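Local coordinates for protein probable enoyl-CoA hydratase/isomerase (PDB 7BOR) that binds coenzyme A and, as a crotonase-family protein, probably acts on enoyl-CoA thioesters as an isomerase, at residues 48-53 with 193-198; 132-137 with 227-232; 136-141 with 220-225. All coordinates share one frame; numbering follows the deposited sequence.

Contact 1 of 3, residues 48-53 with 193-198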
# COMPACT_ATOMS: atom_id res chain seq x y z
N VAL A 48 15.45 5.67 13.76
CA VAL A 48 14.77 5.63 12.48
C VAL A 48 13.91 6.89 12.34
O VAL A 48 13.06 7.19 13.18
CB VAL A 48 13.93 4.36 12.30
CG1 VAL A 48 13.35 4.34 10.89
CG2 VAL A 48 14.78 3.13 12.48
N ARG A 49 14.17 7.61 11.24
CA ARG A 49 13.51 8.86 10.88
C ARG A 49 12.51 8.70 9.75
O ARG A 49 11.49 9.38 9.74
CB ARG A 49 14.58 9.90 10.48
CG ARG A 49 15.49 10.30 11.64
CD ARG A 49 15.47 11.82 11.85
NE ARG A 49 14.17 12.40 11.53
CZ ARG A 49 13.99 13.60 10.96
NH1 ARG A 49 15.05 14.35 10.68
NH2 ARG A 49 12.76 14.04 10.68
N VAL A 50 12.76 7.79 8.82
CA VAL A 50 11.95 7.64 7.62
C VAL A 50 11.93 6.17 7.21
O VAL A 50 12.95 5.47 7.27
CB VAL A 50 12.50 8.51 6.47
CG1 VAL A 50 11.65 8.38 5.22
CG2 VAL A 50 12.59 9.98 6.91
N VAL A 51 10.76 5.71 6.74
CA VAL A 51 10.64 4.40 6.11
C VAL A 51 10.39 4.56 4.62
O VAL A 51 9.57 5.38 4.20
CB VAL A 51 9.53 3.56 6.77
CG1 VAL A 51 9.20 2.31 5.91
CG2 VAL A 51 9.93 3.18 8.20
N LEU A 52 11.07 3.73 3.84
CA LEU A 52 10.84 3.60 2.41
C LEU A 52 10.31 2.20 2.08
O LEU A 52 10.87 1.19 2.53
CB LEU A 52 12.14 3.88 1.68
CG LEU A 52 12.06 4.14 0.20
CD1 LEU A 52 13.17 5.13 -0.14
CD2 LEU A 52 12.23 2.84 -0.50
N ILE A 53 9.27 2.13 1.26
CA ILE A 53 8.72 0.85 0.82
C ILE A 53 8.89 0.72 -0.68
O ILE A 53 8.50 1.63 -1.43
CB ILE A 53 7.23 0.70 1.17
CG1 ILE A 53 7.00 0.83 2.65
CG2 ILE A 53 6.71 -0.70 0.80
CD1 ILE A 53 5.54 0.82 3.04
N ARG A 193 16.14 11.77 2.43
CA ARG A 193 17.25 12.58 2.91
C ARG A 193 16.80 14.01 3.21
O ARG A 193 17.34 14.65 4.13
CB ARG A 193 18.39 12.54 1.89
CG ARG A 193 19.00 11.15 1.65
CD ARG A 193 20.18 11.13 0.61
NE ARG A 193 20.61 9.76 0.25
CZ ARG A 193 20.48 9.21 -0.97
NH1 ARG A 193 20.91 7.96 -1.21
NH2 ARG A 193 19.94 9.89 -1.98
N ARG A 194 15.79 14.52 2.51
CA ARG A 194 15.30 15.86 2.83
C ARG A 194 14.65 15.87 4.20
O ARG A 194 14.80 16.85 4.95
CB ARG A 194 14.30 16.33 1.77
CG ARG A 194 14.83 16.40 0.35
CD ARG A 194 13.72 16.93 -0.62
NE ARG A 194 13.12 18.18 -0.14
CZ ARG A 194 12.28 18.93 -0.86
NH1 ARG A 194 11.94 18.54 -2.09
NH2 ARG A 194 11.77 20.06 -0.37
N PHE A 195 13.92 14.79 4.55
CA PHE A 195 13.26 14.72 5.85
C PHE A 195 14.30 14.74 6.96
O PHE A 195 14.09 15.38 8.00
CB PHE A 195 12.39 13.44 5.97
CG PHE A 195 10.97 13.60 5.44
CD1 PHE A 195 10.10 14.57 5.95
CD2 PHE A 195 10.50 12.78 4.39
CE1 PHE A 195 8.79 14.72 5.42
CE2 PHE A 195 9.21 12.91 3.88
CZ PHE A 195 8.36 13.89 4.37
N LEU A 196 15.43 14.08 6.74
CA LEU A 196 16.53 14.09 7.70
C LEU A 196 17.01 15.50 8.06
O LEU A 196 17.54 15.70 9.16
CB LEU A 196 17.70 13.29 7.15
CG LEU A 196 17.24 11.85 6.88
CD1 LEU A 196 18.38 10.98 6.40
CD2 LEU A 196 16.55 11.23 8.08
N HIS A 197 16.83 16.48 7.18
CA HIS A 197 17.28 17.84 7.50
C HIS A 197 16.30 18.63 8.34
O HIS A 197 16.64 19.75 8.76
CB HIS A 197 17.52 18.64 6.23
CG HIS A 197 18.58 18.07 5.37
ND1 HIS A 197 19.62 17.32 5.89
CD2 HIS A 197 18.77 18.10 4.03
CE1 HIS A 197 20.41 16.93 4.91
NE2 HIS A 197 19.93 17.41 3.77
N LEU A 198 15.09 18.12 8.58
CA LEU A 198 14.05 18.84 9.29
C LEU A 198 13.95 18.34 10.73
O LEU A 198 14.39 17.23 11.08
CB LEU A 198 12.70 18.66 8.57
CG LEU A 198 12.68 19.08 7.10
CD1 LEU A 198 11.36 18.69 6.44
CD2 LEU A 198 12.90 20.54 6.91

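Contact 2 of 3, residues 132-137 with 227-232. With COA (coenzyme A), chain C.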
# COMPACT_ATOMS: atom_id res chain seq x y z
N LEU A 132 -12.90 -9.30 -9.03
CA LEU A 132 -12.69 -10.55 -8.31
C LEU A 132 -13.84 -10.86 -7.36
O LEU A 132 -13.68 -11.65 -6.43
CB LEU A 132 -11.37 -10.50 -7.55
CG LEU A 132 -10.10 -10.40 -8.38
CD1 LEU A 132 -8.84 -10.19 -7.52
CD2 LEU A 132 -9.95 -11.64 -9.29
N GLY A 133 -15.00 -10.23 -7.58
CA GLY A 133 -16.12 -10.37 -6.68
C GLY A 133 -15.89 -9.80 -5.30
O GLY A 133 -16.62 -10.14 -4.37
N LEU A 134 -14.94 -8.89 -5.18
CA LEU A 134 -14.60 -8.28 -3.92
C LEU A 134 -14.97 -6.79 -3.94
O LEU A 134 -15.52 -6.29 -4.91
CB LEU A 134 -13.11 -8.52 -3.63
CG LEU A 134 -12.75 -10.02 -3.49
CD1 LEU A 134 -11.24 -10.24 -3.50
CD2 LEU A 134 -13.37 -10.61 -2.23
N THR A 135 -14.62 -6.10 -2.87
CA THR A 135 -15.06 -4.72 -2.66
C THR A 135 -13.86 -3.90 -2.17
O THR A 135 -12.79 -4.47 -1.88
CB THR A 135 -16.22 -4.68 -1.66
OG1 THR A 135 -15.92 -5.54 -0.56
CG2 THR A 135 -17.52 -5.09 -2.30
N PRO A 136 -13.99 -2.58 -2.06
CA PRO A 136 -12.83 -1.76 -1.69
C PRO A 136 -12.30 -2.06 -0.30
O PRO A 136 -13.04 -2.43 0.62
CB PRO A 136 -13.34 -0.31 -1.77
CG PRO A 136 -14.60 -0.39 -2.60
CD PRO A 136 -15.18 -1.78 -2.33
N GLU A 137 -11.01 -1.78 -0.13
CA GLU A 137 -10.26 -2.14 1.07
C GLU A 137 -9.31 -0.99 1.40
O GLU A 137 -9.15 -0.03 0.62
CB GLU A 137 -9.64 -3.52 0.81
CG GLU A 137 -8.30 -3.76 1.26
CD GLU A 137 -7.28 -3.19 0.34
OE1 GLU A 137 -7.56 -2.17 -0.33
OE2 GLU A 137 -6.18 -3.77 0.35
N ASP A 227 -15.35 -6.03 7.06
CA ASP A 227 -16.42 -6.99 7.30
C ASP A 227 -17.07 -7.40 5.98
O ASP A 227 -17.20 -8.60 5.71
CB ASP A 227 -17.47 -6.39 8.27
CG ASP A 227 -17.00 -6.38 9.75
OD1 ASP A 227 -16.34 -7.35 10.25
OD2 ASP A 227 -17.30 -5.38 10.44
N ILE A 228 -17.42 -6.43 5.13
CA ILE A 228 -17.89 -6.75 3.78
C ILE A 228 -16.88 -7.63 3.05
O ILE A 228 -17.25 -8.64 2.44
CB ILE A 228 -18.19 -5.47 2.98
CG1 ILE A 228 -19.14 -4.53 3.76
CG2 ILE A 228 -18.79 -5.84 1.60
CD1 ILE A 228 -20.57 -5.03 3.93
N PHE A 229 -15.59 -7.26 3.09
CA PHE A 229 -14.56 -7.94 2.31
C PHE A 229 -14.39 -9.38 2.78
O PHE A 229 -14.26 -10.32 1.98
CB PHE A 229 -13.23 -7.20 2.48
CG PHE A 229 -12.17 -7.53 1.46
CD1 PHE A 229 -12.04 -6.77 0.29
CD2 PHE A 229 -11.23 -8.52 1.70
CE1 PHE A 229 -11.04 -7.04 -0.61
CE2 PHE A 229 -10.22 -8.79 0.79
CZ PHE A 229 -10.14 -8.07 -0.36
N SER A 230 -14.28 -9.54 4.10
CA SER A 230 -14.18 -10.86 4.68
C SER A 230 -15.38 -11.72 4.29
O SER A 230 -15.24 -12.87 3.89
CB SER A 230 -14.06 -10.71 6.20
OG SER A 230 -13.98 -11.99 6.80
N THR A 231 -16.58 -11.16 4.38
CA THR A 231 -17.74 -11.96 4.01
C THR A 231 -17.65 -12.38 2.55
O THR A 231 -17.90 -13.55 2.21
CB THR A 231 -19.02 -11.18 4.28
OG1 THR A 231 -19.14 -10.95 5.68
CG2 THR A 231 -20.25 -11.96 3.78
N ARG A 232 -17.27 -11.44 1.67
CA ARG A 232 -17.26 -11.73 0.23
C ARG A 232 -16.20 -12.74 -0.11
O ARG A 232 -16.37 -13.50 -1.08
CB ARG A 232 -17.07 -10.45 -0.59
CG ARG A 232 -18.27 -9.51 -0.49
CD ARG A 232 -18.22 -8.43 -1.55
NE ARG A 232 -18.40 -9.09 -2.83
CZ ARG A 232 -19.56 -9.19 -3.44
NH1 ARG A 232 -20.62 -8.60 -2.92
NH2 ARG A 232 -19.65 -9.84 -4.58
N1A COA C . -1.36 -14.12 -5.96
C2A COA C . -0.83 -15.35 -6.19
N3A COA C . 0.01 -15.59 -7.24
C4A COA C . 0.32 -14.54 -8.02
C5A COA C . -0.18 -13.30 -7.81
C6A COA C . -1.05 -13.09 -6.75
N6A COA C . -1.67 -11.82 -6.36
N7A COA C . 0.30 -12.45 -8.76
C8A COA C . 1.10 -13.16 -9.59
N9A COA C . 1.07 -14.39 -9.11
C1B COA C . 1.90 -15.42 -9.77
C2B COA C . 1.22 -16.10 -11.07
O2B COA C . 0.17 -17.03 -10.60
C3B COA C . 2.28 -16.65 -11.60
O3B COA C . 2.67 -17.88 -10.86
P3B COA C . 3.56 -19.05 -11.54
O7A COA C . 4.68 -18.48 -12.39
O8A COA C . 2.63 -19.89 -12.37
O9A COA C . 4.17 -19.84 -10.41
C4B COA C . 3.46 -15.67 -11.40
O4B COA C . 3.07 -14.92 -10.10
C5B COA C . 3.65 -14.74 -12.45
O5B COA C . 2.50 -13.96 -12.46
P1A COA C . 1.83 -13.57 -13.90
O1A COA C . 0.38 -13.14 -13.74
O2A COA C . 1.89 -14.69 -14.91
O3A COA C . 2.77 -12.35 -14.46
P2A COA C . 2.05 -11.22 -15.42
O4A COA C . 3.15 -10.31 -15.95
O5A COA C . 1.30 -12.00 -16.45
O6A COA C . 0.90 -10.36 -14.58
CBP COA C . -0.01 -8.98 -12.84
CCP COA C . 1.30 -9.39 -13.60
CDP COA C . 0.36 -8.29 -11.48
CEP COA C . -0.84 -8.00 -13.71
CAP COA C . -0.78 -10.33 -12.67
OAP COA C . 0.09 -11.22 -12.04
C9P COA C . -2.02 -10.21 -11.80
O9P COA C . -3.03 -9.70 -12.19
N8P COA C . -1.90 -10.79 -10.45
C7P COA C . -3.01 -10.75 -9.48
C6P COA C . -3.41 -9.28 -9.16
C5P COA C . -4.56 -9.38 -8.11
O5P COA C . -5.66 -9.70 -8.41
N4P COA C . -4.24 -9.06 -6.73
C3P COA C . -5.26 -9.19 -5.72
C2P COA C . -6.18 -8.00 -5.74
S1P COA C . -7.34 -8.35 -4.39

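Contact 3 of 3, residues 136-141 with 220-225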
# COMPACT_ATOMS: atom_id res chain seq x y z
N PRO A 136 -13.99 -2.58 -2.06
CA PRO A 136 -12.83 -1.76 -1.69
C PRO A 136 -12.30 -2.06 -0.30
O PRO A 136 -13.04 -2.43 0.62
CB PRO A 136 -13.34 -0.31 -1.77
CG PRO A 136 -14.60 -0.39 -2.60
CD PRO A 136 -15.18 -1.78 -2.33
N GLU A 137 -11.01 -1.78 -0.13
CA GLU A 137 -10.26 -2.14 1.07
C GLU A 137 -9.31 -0.99 1.40
O GLU A 137 -9.15 -0.03 0.62
CB GLU A 137 -9.64 -3.52 0.81
CG GLU A 137 -8.30 -3.76 1.26
CD GLU A 137 -7.28 -3.19 0.34
OE1 GLU A 137 -7.56 -2.17 -0.33
OE2 GLU A 137 -6.18 -3.77 0.35
N PHE A 138 -8.77 -1.05 2.64
CA PHE A 138 -7.80 -0.10 3.20
C PHE A 138 -8.31 1.37 3.17
O PHE A 138 -7.54 2.33 3.13
CB PHE A 138 -6.45 -0.25 2.48
CG PHE A 138 -5.22 -0.03 3.36
CD1 PHE A 138 -5.32 0.56 4.61
CD2 PHE A 138 -3.97 -0.39 2.91
CE1 PHE A 138 -4.22 0.77 5.37
CE2 PHE A 138 -2.86 -0.18 3.69
CZ PHE A 138 -2.97 0.40 4.88
N GLY A 139 -9.62 1.56 3.30
CA GLY A 139 -10.17 2.90 3.35
C GLY A 139 -10.30 3.63 2.02
O GLY A 139 -10.71 4.80 1.99
N SER A 140 -10.02 2.94 0.92
CA SER A 140 -10.09 3.54 -0.40
C SER A 140 -11.50 3.97 -0.75
O SER A 140 -11.66 4.87 -1.57
CB SER A 140 -9.59 2.54 -1.42
OG SER A 140 -10.36 1.35 -1.44
N SER A 141 -12.53 3.34 -0.14
CA SER A 141 -13.91 3.77 -0.39
C SER A 141 -14.18 5.12 0.23
O SER A 141 -15.11 5.82 -0.19
CB SER A 141 -14.92 2.75 0.17
OG SER A 141 -14.84 2.68 1.57
N ARG A 220 -13.08 3.70 11.20
CA ARG A 220 -14.40 3.08 11.13
C ARG A 220 -14.71 2.60 9.71
O ARG A 220 -15.31 1.53 9.52
CB ARG A 220 -15.44 4.09 11.66
CG ARG A 220 -16.74 4.25 10.86
CD ARG A 220 -17.48 5.54 11.26
NE ARG A 220 -18.41 6.06 10.23
CZ ARG A 220 -18.04 6.44 9.00
NH1 ARG A 220 -16.78 6.31 8.65
NH2 ARG A 220 -18.92 6.92 8.12
N VAL A 221 -14.30 3.35 8.68
CA VAL A 221 -14.50 2.85 7.33
C VAL A 221 -13.71 1.56 7.12
O VAL A 221 -14.21 0.59 6.54
CB VAL A 221 -14.14 3.91 6.28
CG1 VAL A 221 -14.04 3.24 4.88
CG2 VAL A 221 -15.19 5.04 6.28
N ILE A 222 -12.44 1.53 7.54
CA ILE A 222 -11.65 0.31 7.34
C ILE A 222 -12.35 -0.89 8.01
O ILE A 222 -12.31 -2.02 7.50
CB ILE A 222 -10.22 0.56 7.87
CG1 ILE A 222 -9.45 1.52 6.93
CG2 ILE A 222 -9.40 -0.73 7.97
CD1 ILE A 222 -8.06 1.91 7.43
N ALA A 223 -13.03 -0.65 9.14
CA ALA A 223 -13.76 -1.74 9.80
C ALA A 223 -14.98 -2.17 9.00
O ALA A 223 -15.21 -3.37 8.81
CB ALA A 223 -14.15 -1.36 11.23
N GLU A 224 -15.79 -1.23 8.50
CA GLU A 224 -16.93 -1.67 7.68
C GLU A 224 -16.45 -2.40 6.42
O GLU A 224 -16.90 -3.52 6.13
CB GLU A 224 -17.86 -0.51 7.31
CG GLU A 224 -19.20 -0.99 6.63
CD GLU A 224 -20.19 0.14 6.21
OE1 GLU A 224 -19.90 1.35 6.36
OE2 GLU A 224 -21.29 -0.20 5.70
N GLU A 225 -15.50 -1.79 5.67
CA GLU A 225 -14.98 -2.43 4.47
C GLU A 225 -14.52 -3.85 4.76
O GLU A 225 -14.75 -4.77 3.97
CB GLU A 225 -13.77 -1.67 3.87
CG GLU A 225 -14.01 -0.28 3.35
CD GLU A 225 -12.69 0.36 2.94
OE1 GLU A 225 -11.63 -0.15 3.42
OE2 GLU A 225 -12.74 1.34 2.15
O HOH W 1 -15.04 -3.92 1.44
O HOH W 2 -10.30 -2.24 4.61

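Contact 1 of 3, residues 48-53 with 193-198
Arg-49, in the loop just before strand 50-54, reaches Phe-195, Leu-196 and Leu-198, and its side chain shows how one long residue can be apolar near its root and polar at its tip. At the root, CB lies 3.4 Å from CD2 of Leu-196. CG and CD remain near the same methyl, CG at 3.8 Å, as the two side chains slide past each other in opposite directions. Chi2 (-124°) turns CD aside and chi3 bends the chain again at NE; beyond these the guanidinium lies by the carbonyls of Phe-195 and Leu-198. There NH1 donates to Leu-198 O at 3.0 Å. The bond is bent, with an N-H...O angle of 132°; the nitrogen lies in the plane of the carbonyl group, while the oxygen is tilted from the guanidinium plane. Phe-195 O lies 3.0 Å from NH1, so the positive group sits amid carbonyl oxygens and probably interacts favourably with the negative end of the helix dipole. Beside Arg-49, Val-50 adds a small apolar contact: its CG2, set anti to the carbonyl carbon, is the branch that meets CB of Phe-195, at 3.6 Å, the two side chains crossing at about a right angle. Backbone bonds run from His-197 N to Arg-194 O and from Leu-198 N to Phe-195 O. The contact packs helix 182-196 on the mixed sheet of the crotonase fold, away from the coenzyme A site; strand 50-54 runs there between strands 13-18 and 95-99, and Val-50 also touches Ala-192. Helix 200-233 completes the surroundings: Pro-200 touches Arg-49, and Val-203 touches both Phe-195 and Leu-198.

Contact 2 of 3, residues 132-137 with 227-232
Arg-232 holds the loop 132-137 through a single carbonyl oxygen, that of Gly-133. Its NE donates to Gly-133 O at 2.6 Å with an N-H...O angle of 162°, and NH2 adds a weak bond to the same oxygen at 3.1 Å. The oxygen lies at the edge of the guanidinium, nearly in its plane, whereas NE stands above the plane of the carbonyl. A bend at chi3 (67°) places NE for this bond. NH2 has a second partner in Glu-237, whose salt bridge links the same guanidinium to helix 236-245. Thr-135 CG2 packs across the arginine, 3.5 Å from CD, and its OG1 lies 3.6 Å from Ile-228 CG2. Residues 132-137 lie in the loop between strand 124-126 and helix 140-148 of the crotonase fold, and this segment contributes Leu-132 to the coenzyme A pocket: Leu-132 CD1 is 3.3 Å from the ligand's O5P. In Phe-229, CG is set anti to the backbone N (chi1 -163°), and the CD1-CE1 edge of the ring lies at Thr-135 O. That oxygen is in the ring plane, 3.2 Å from CD1, a close approach of a carbonyl to aromatic C-H groups. Apolar carbons gather about the same ring, with Leu-134 CB 3.9 Å from CE1 and Glu-137 CB close by; Phe-129, earlier in the same loop, and Leu-76 from another loop also touch it. The carboxylate of Glu-137 leads away from the helix, and its OE1 is hydrogen-bonded to Thr-109. Within the helix, Asp-227 O accepts from both Thr-231 N and Thr-231 OG1, which approach from opposite faces of its plane.

Contact 3 of 3, residues 136-141 with 220-225
Glu-225 pushes its carboxylate into the turn that starts helix 140-148, and both of its oxygens are gripped there. OE1 takes the N-H of Gly-139 on its syn side at 2.6 Å, a bond of 161°. OE2 receives Ser-141 N at 3.0 Å, nearly along its C-O axis, and Ser-141 OG at 2.6 Å through its anti lone pair. The side chain is extended beyond CG, with CD anti to CA (chi2 174°), which carries the acid this far. Gly-139 is the N-cap of the helix in a type I' turn from Glu-137 to Ser-140, so the carboxylate sits at a helix N-terminus, where the dipole would probably stabilise its negative charge. Ile-222 packs closely against the turn: CG1 lies 3.6 Å from Gly-139 N, whose residue has no side chain to intervene. Phe-138 meets the same isoleucine more loosely, its CD1 being 4.2 Å from Ile-222 CD1, at the edge of the ring. Waters add to the direct contacts: one donates to both Pro-136 O and Glu-225 O, and the other joins Phe-138 N to the already bonded OE1 of Glu-225.

In the fold
Contacts 2 and 3 share Pro-136 and Glu-137 and use successive parts of helix 200-233, their centres 10 Å apart; together they hold one continuous run of chain from the coenzyme A pocket to the start of helix 140-148. Contact 1 lies across the chain's centre from contact 2, about 35 Å between their centres, and joins the large sheet to helix 182-196 at the surface. The other two are partly buried. In contacts 1 and 2 an arginine donates to backbone carbonyl oxygen, at a helix end in one and in a loop in the other; contact 3 reverses the polarity, a buried glutamate accepting backbone N-H groups, with two bridging waters.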